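Mevalonate diphosphate decarboxylase (Legionella pneumophila, PDB 3LTO) probably catalyses the ATP-dependent decarboxylation of mevalonate diphosphate to isopentenyl diphosphate, a step of isoprenoid lipid biosynthesis. Local coordinates at residues A[201-212]-A[238-249]. Residues are numbered along the deposited sequence; the frame is centred on the assembly and turned at random.
Sequences TSPFYETRSERA and EFLDMHQLFKTC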
loop_
_atom_site.group_PDB
_atom_site.type_symbol
_atom_site.label_atom_id
_atom_site.label_comp_id
_atom_site.label_asym_id
_atom_site.label_seq_id
_atom_site.Cartn_x
_atom_site.Cartn_y
_atom_site.Cartn_z
ATOM N N THR A 201 -1.020 -16.278 20.993
ATOM C CA THR A 201 -0.914 -16.460 22.435
ATOM C C THR A 201 0.513 -16.365 22.981
ATOM O O THR A 201 0.722 -16.316 24.195
ATOM C CB THR A 201 -1.522 -17.805 22.862
ATOM O OG1 THR A 201 -2.923 -17.805 22.560
ATOM C CG2 THR A 201 -1.355 -18.017 24.358
ATOM N N SER A 202 1.502 -16.350 22.099
ATOM C CA SER A 202 2.873 -16.234 22.565
ATOM C C SER A 202 3.085 -14.833 23.123
ATOM O O SER A 202 2.543 -13.859 22.595
ATOM C CB SER A 202 3.857 -16.468 21.427
ATOM O OG SER A 202 5.170 -16.170 21.863
ATOM N N PRO A 203 3.880 -14.710 24.193
ATOM C CA PRO A 203 4.146 -13.403 24.802
ATOM C C PRO A 203 5.004 -12.533 23.901
ATOM O O PRO A 203 5.071 -11.323 24.077
ATOM C CB PRO A 203 4.887 -13.759 26.094
ATOM C CG PRO A 203 4.484 -15.157 26.367
ATOM C CD PRO A 203 4.466 -15.786 25.004
ATOM N N PHE A 204 5.665 -13.158 22.935
ATOM C CA PHE A 204 6.543 -12.433 22.023
ATOM C C PHE A 204 5.861 -12.051 20.715
ATOM O O PHE A 204 6.448 -11.362 19.881
ATOM C CB PHE A 204 7.784 -13.276 21.723
ATOM C CG PHE A 204 8.480 -13.797 22.956
ATOM C CD1 PHE A 204 8.864 -12.933 23.976
ATOM C CD2 PHE A 204 8.760 -15.155 23.092
ATOM C CE1 PHE A 204 9.519 -13.418 25.118
ATOM C CE2 PHE A 204 9.414 -15.644 24.228
ATOM C CZ PHE A 204 9.793 -14.774 25.241
ATOM N N TYR A 205 4.623 -12.495 20.538
ATOM C CA TYR A 205 3.884 -12.201 19.316
ATOM C C TYR A 205 3.650 -10.705 19.130
ATOM O O TYR A 205 3.888 -10.152 18.059
ATOM C CB TYR A 205 2.551 -12.946 19.329
ATOM C CG TYR A 205 1.628 -12.589 18.189
ATOM C CD1 TYR A 205 0.751 -11.512 18.291
ATOM C CD2 TYR A 205 1.633 -13.327 17.005
ATOM C CE1 TYR A 205 -0.100 -11.179 17.250
ATOM C CE2 TYR A 205 0.787 -13.000 15.953
ATOM C CZ TYR A 205 -0.078 -11.925 16.083
ATOM O OH TYR A 205 -0.926 -11.590 15.053
ATOM N N GLU A 206 3.183 -10.063 20.192
ATOM C CA GLU A 206 2.898 -8.631 20.203
ATOM C C GLU A 206 4.033 -7.775 19.641
ATOM O O GLU A 206 3.787 -6.788 18.943
ATOM C CB GLU A 206 2.609 -8.199 21.642
ATOM C CG GLU A 206 3.725 -8.639 22.608
ATOM C CD GLU A 206 3.389 -8.381 24.063
ATOM O OE1 GLU A 206 3.293 -7.196 24.445
ATOM O OE2 GLU A 206 3.212 -9.366 24.820
ATOM N N THR A 207 5.266 -8.157 19.957
ATOM C CA THR A 207 6.457 -7.431 19.524
ATOM C C THR A 207 7.169 -8.036 18.303
ATOM O O THR A 207 8.244 -7.575 17.905
ATOM C CB THR A 207 7.475 -7.372 20.671
ATOM O OG1 THR A 207 7.772 -8.709 21.102
ATOM C CG2 THR A 207 6.905 -6.570 21.862
ATOM N N ARG A 208 6.563 -9.066 17.721
ATOM C CA ARG A 208 7.123 -9.767 16.565
ATOM C C ARG A 208 7.407 -8.905 15.318
ATOM O O ARG A 208 8.464 -9.038 14.687
ATOM C CB ARG A 208 6.201 -10.947 16.224
ATOM C CG ARG A 208 6.414 -11.590 14.873
ATOM C CD ARG A 208 7.850 -12.024 14.634
ATOM N NE ARG A 208 8.057 -12.192 13.199
ATOM C CZ ARG A 208 9.235 -12.156 12.587
ATOM N NH1 ARG A 208 10.352 -11.959 13.278
ATOM N NH2 ARG A 208 9.284 -12.287 11.268
ATOM N N SER A 209 6.484 -8.019 14.965
ATOM C CA SER A 209 6.673 -7.173 13.796
ATOM C C SER A 209 7.798 -6.160 13.988
ATOM O O SER A 209 8.501 -5.822 13.039
ATOM C CB SER A 209 5.366 -6.461 13.441
ATOM O OG SER A 209 4.377 -7.404 13.056
ATOM N N GLU A 210 7.974 -5.671 15.211
ATOM C CA GLU A 210 9.053 -4.719 15.475
ATOM C C GLU A 210 10.387 -5.387 15.167
ATOM O O GLU A 210 11.257 -4.791 14.536
ATOM C CB GLU A 210 9.040 -4.269 16.937
ATOM C CG GLU A 210 8.019 -3.195 17.259
ATOM C CD GLU A 210 7.576 -3.235 18.711
ATOM O OE1 GLU A 210 8.440 -3.377 19.602
ATOM O OE2 GLU A 210 6.361 -3.119 18.962
ATOM N N ARG A 211 10.545 -6.625 15.621
ATOM C CA ARG A 211 11.781 -7.364 15.379
ATOM C C ARG A 211 11.987 -7.646 13.886
ATOM O O ARG A 211 13.105 -7.538 13.371
ATOM C CB ARG A 211 11.776 -8.687 16.158
ATOM C CG ARG A 211 11.800 -8.520 17.674
ATOM C CD ARG A 211 12.146 -9.834 18.373
ATOM N NE ARG A 211 11.120 -10.858 18.181
ATOM C CZ ARG A 211 9.926 -10.848 18.766
ATOM N NH1 ARG A 211 9.603 -9.862 19.585
ATOM N NH2 ARG A 211 9.061 -11.832 18.544
ATOM N N ALA A 212 10.905 -8.005 13.196
ATOM C CA ALA A 212 10.965 -8.302 11.767
ATOM C C ALA A 212 11.426 -7.087 10.964
ATOM O O ALA A 212 12.204 -7.217 10.014
ATOM C CB ALA A 212 9.596 -8.762 11.267
ATOM N N GLU A 238 15.920 -14.580 12.449
ATOM C CA GLU A 238 14.550 -14.417 11.983
ATOM C C GLU A 238 13.688 -15.690 12.065
ATOM O O GLU A 238 12.615 -15.666 12.674
ATOM C CB GLU A 238 14.560 -13.862 10.552
ATOM C CG GLU A 238 13.198 -13.821 9.860
ATOM C CD GLU A 238 12.291 -12.692 10.339
ATOM O OE1 GLU A 238 12.651 -11.975 11.296
ATOM O OE2 GLU A 238 11.207 -12.524 9.742
ATOM N N PHE A 239 14.137 -16.805 11.486
ATOM C CA PHE A 239 13.305 -18.007 11.539
ATOM C C PHE A 239 13.222 -18.621 12.936
ATOM O O PHE A 239 12.201 -19.199 13.309
ATOM C CB PHE A 239 13.749 -19.046 10.486
ATOM C CG PHE A 239 14.901 -19.927 10.903
ATOM C CD1 PHE A 239 14.690 -21.076 11.658
ATOM C CD2 PHE A 239 16.195 -19.632 10.487
ATOM C CE1 PHE A 239 15.748 -21.923 11.992
ATOM C CE2 PHE A 239 17.262 -20.468 10.815
ATOM C CZ PHE A 239 17.037 -21.619 11.570
ATOM N N LEU A 240 14.279 -18.479 13.723
ATOM C CA LEU A 240 14.252 -19.016 15.078
ATOM C C LEU A 240 13.251 -18.216 15.917
ATOM O O LEU A 240 12.586 -18.759 16.802
ATOM C CB LEU A 240 15.649 -18.981 15.706
ATOM C CG LEU A 240 16.620 -20.024 15.134
ATOM C CD1 LEU A 240 17.989 -19.910 15.800
ATOM C CD2 LEU A 240 16.044 -21.411 15.354
ATOM N N ASP A 241 13.128 -16.930 15.610
ATOM C CA ASP A 241 12.189 -16.051 16.304
ATOM C C ASP A 241 10.798 -16.631 16.110
ATOM O O ASP A 241 10.083 -16.928 17.069
ATOM C CB ASP A 241 12.239 -14.651 15.688
ATOM C CG ASP A 241 11.335 -13.656 16.403
ATOM O OD1 ASP A 241 10.506 -14.062 17.242
ATOM O OD2 ASP A 241 11.454 -12.453 16.117
HETATM N N MSE A 242 10.428 -16.803 14.846
HETATM C CA MSE A 242 9.120 -17.343 14.526
HETATM C C MSE A 242 8.878 -18.676 15.212
HETATM O O MSE A 242 7.852 -18.855 15.857
HETATM C CB MSE A 242 8.953 -17.516 13.012
HETATM C CG MSE A 242 7.630 -18.157 12.617
HETATM SE SE MSE A 242 7.236 -18.075 10.727
HETATM C CE MSE A 242 8.307 -19.526 10.119
ATOM N N HIS A 243 9.813 -19.613 15.081
ATOM C CA HIS A 243 9.621 -20.914 15.704
ATOM C C HIS A 243 9.508 -20.847 17.216
ATOM O O HIS A 243 8.814 -21.655 17.806
ATOM C CB HIS A 243 10.716 -21.893 15.256
ATOM C CG HIS A 243 10.474 -22.445 13.884
ATOM N ND1 HIS A 243 9.929 -23.693 13.670
ATOM C CD2 HIS A 243 10.603 -21.879 12.661
ATOM C CE1 HIS A 243 9.730 -23.870 12.377
ATOM N NE2 HIS A 243 10.129 -22.782 11.742
ATOM N N GLN A 244 10.166 -19.881 17.844
ATOM C CA GLN A 244 10.047 -19.749 19.290
ATOM C C GLN A 244 8.593 -19.399 19.611
ATOM O O GLN A 244 8.079 -19.755 20.671
ATOM C CB GLN A 244 10.973 -18.652 19.829
ATOM C CG GLN A 244 10.711 -18.323 21.294
ATOM C CD GLN A 244 11.802 -17.475 21.929
ATOM O OE1 GLN A 244 12.500 -17.928 22.844
ATOM N NE2 GLN A 244 11.958 -16.241 21.447
ATOM N N LEU A 245 7.935 -18.700 18.688
ATOM C CA LEU A 245 6.536 -18.319 18.873
ATOM C C LEU A 245 5.665 -19.562 19.017
ATOM O O LEU A 245 4.785 -19.616 19.868
ATOM C CB LEU A 245 6.050 -17.488 17.683
ATOM C CG LEU A 245 5.868 -15.970 17.807
ATOM C CD1 LEU A 245 6.992 -15.329 18.594
ATOM C CD2 LEU A 245 5.778 -15.389 16.397
ATOM N N PHE A 246 5.919 -20.565 18.185
ATOM C CA PHE A 246 5.136 -21.792 18.247
ATOM C C PHE A 246 5.257 -22.482 19.614
ATOM O O PHE A 246 4.259 -22.902 20.199
ATOM C CB PHE A 246 5.569 -22.780 17.148
ATOM C CG PHE A 246 5.649 -22.180 15.761
ATOM C CD1 PHE A 246 4.666 -21.322 15.294
ATOM C CD2 PHE A 246 6.702 -22.515 14.906
ATOM C CE1 PHE A 246 4.725 -20.800 13.993
ATOM C CE2 PHE A 246 6.773 -22.003 13.610
ATOM C CZ PHE A 246 5.777 -21.140 13.149
ATOM N N LYS A 247 6.474 -22.588 20.134
ATOM C CA LYS A 247 6.664 -23.269 21.411
ATOM C C LYS A 247 6.414 -22.444 22.667
ATOM O O LYS A 247 6.532 -22.961 23.782
ATOM C CB LYS A 247 8.064 -23.893 21.481
ATOM C CG LYS A 247 9.201 -22.904 21.637
ATOM C CD LYS A 247 10.538 -23.629 21.773
ATOM C CE LYS A 247 11.669 -22.670 22.115
ATOM N NZ LYS A 247 12.990 -23.346 22.069
ATOM N N THR A 248 6.075 -21.168 22.512
ATOM C CA THR A 248 5.793 -20.343 23.687
ATOM C C THR A 248 4.338 -19.872 23.715
ATOM O O THR A 248 3.991 -18.970 24.469
ATOM C CB THR A 248 6.718 -19.107 23.771
ATOM O OG1 THR A 248 6.608 -18.348 22.570
ATOM C CG2 THR A 248 8.167 -19.526 23.963
ATOM N N CYS A 249 3.486 -20.474 22.889
ATOM C CA CYS A 249 2.076 -20.090 22.887
ATOM C C CYS A 249 1.360 -20.848 24.006
ATOM O O CYS A 249 1.999 -21.551 24.794
ATOM C CB CYS A 249 1.418 -20.387 21.532
ATOM S SG CYS A 249 1.301 -22.134 21.061
#
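R208 and R211, one helical turn apart, converge on D241 and illustrate how a single carboxylate can tie two arginines of one helix to its neighbour. R211 grips D241 side-on: NE lies 2.6 Å from OD2 and NH2 3.0 Å from OD1, the latter using its syn lone pair. R208 comes differently. Its NH1 meets D241 OD2 at 3.1 Å from above the carboxylate, on the face opposite R211 NE, with the two planes 87° apart. The same NH1 bonds E238 OE1 and NH2 bonds OE2, and a bend at chi2 turns the end of E238 toward this guanidinium. E238 OE2 also accepts from the backbone of K15 and OE1 from N215, so the buried acid is bound by more than the arginine, which would probably favour its ionised form.

R211 is held from its other edge as well. NH1 reaches T207 OG1 at 2.6 Å and NH2 reaches F204 O, both in the guanidinium plane, which ties the turn before helix 208-224 to the ion pairs. Next to this network L245 packs between the segments, its CD1 3.8 Å from F204 CB and its CD2 against R208 CG. The F204 ring and the Q244 amide cross obliquely.

At the far end, S202 OG donates to T248 OG1 (2.7 Å), which in turn donates to Q244 O. S202 OG, set anti to the backbone N (chi1 172°), also accepts from F204 N and so completes an ST turn. The whole is an antiparallel helical hairpin of helices 208-224 and 228-247 in the GHMP-type C-terminal domain (segments 208-212 and 238-247 at 171°), with a salt-bridge network between the first turn of one and the second half of the other and two hydroxyl hydrogen bonds joining adjacent loops.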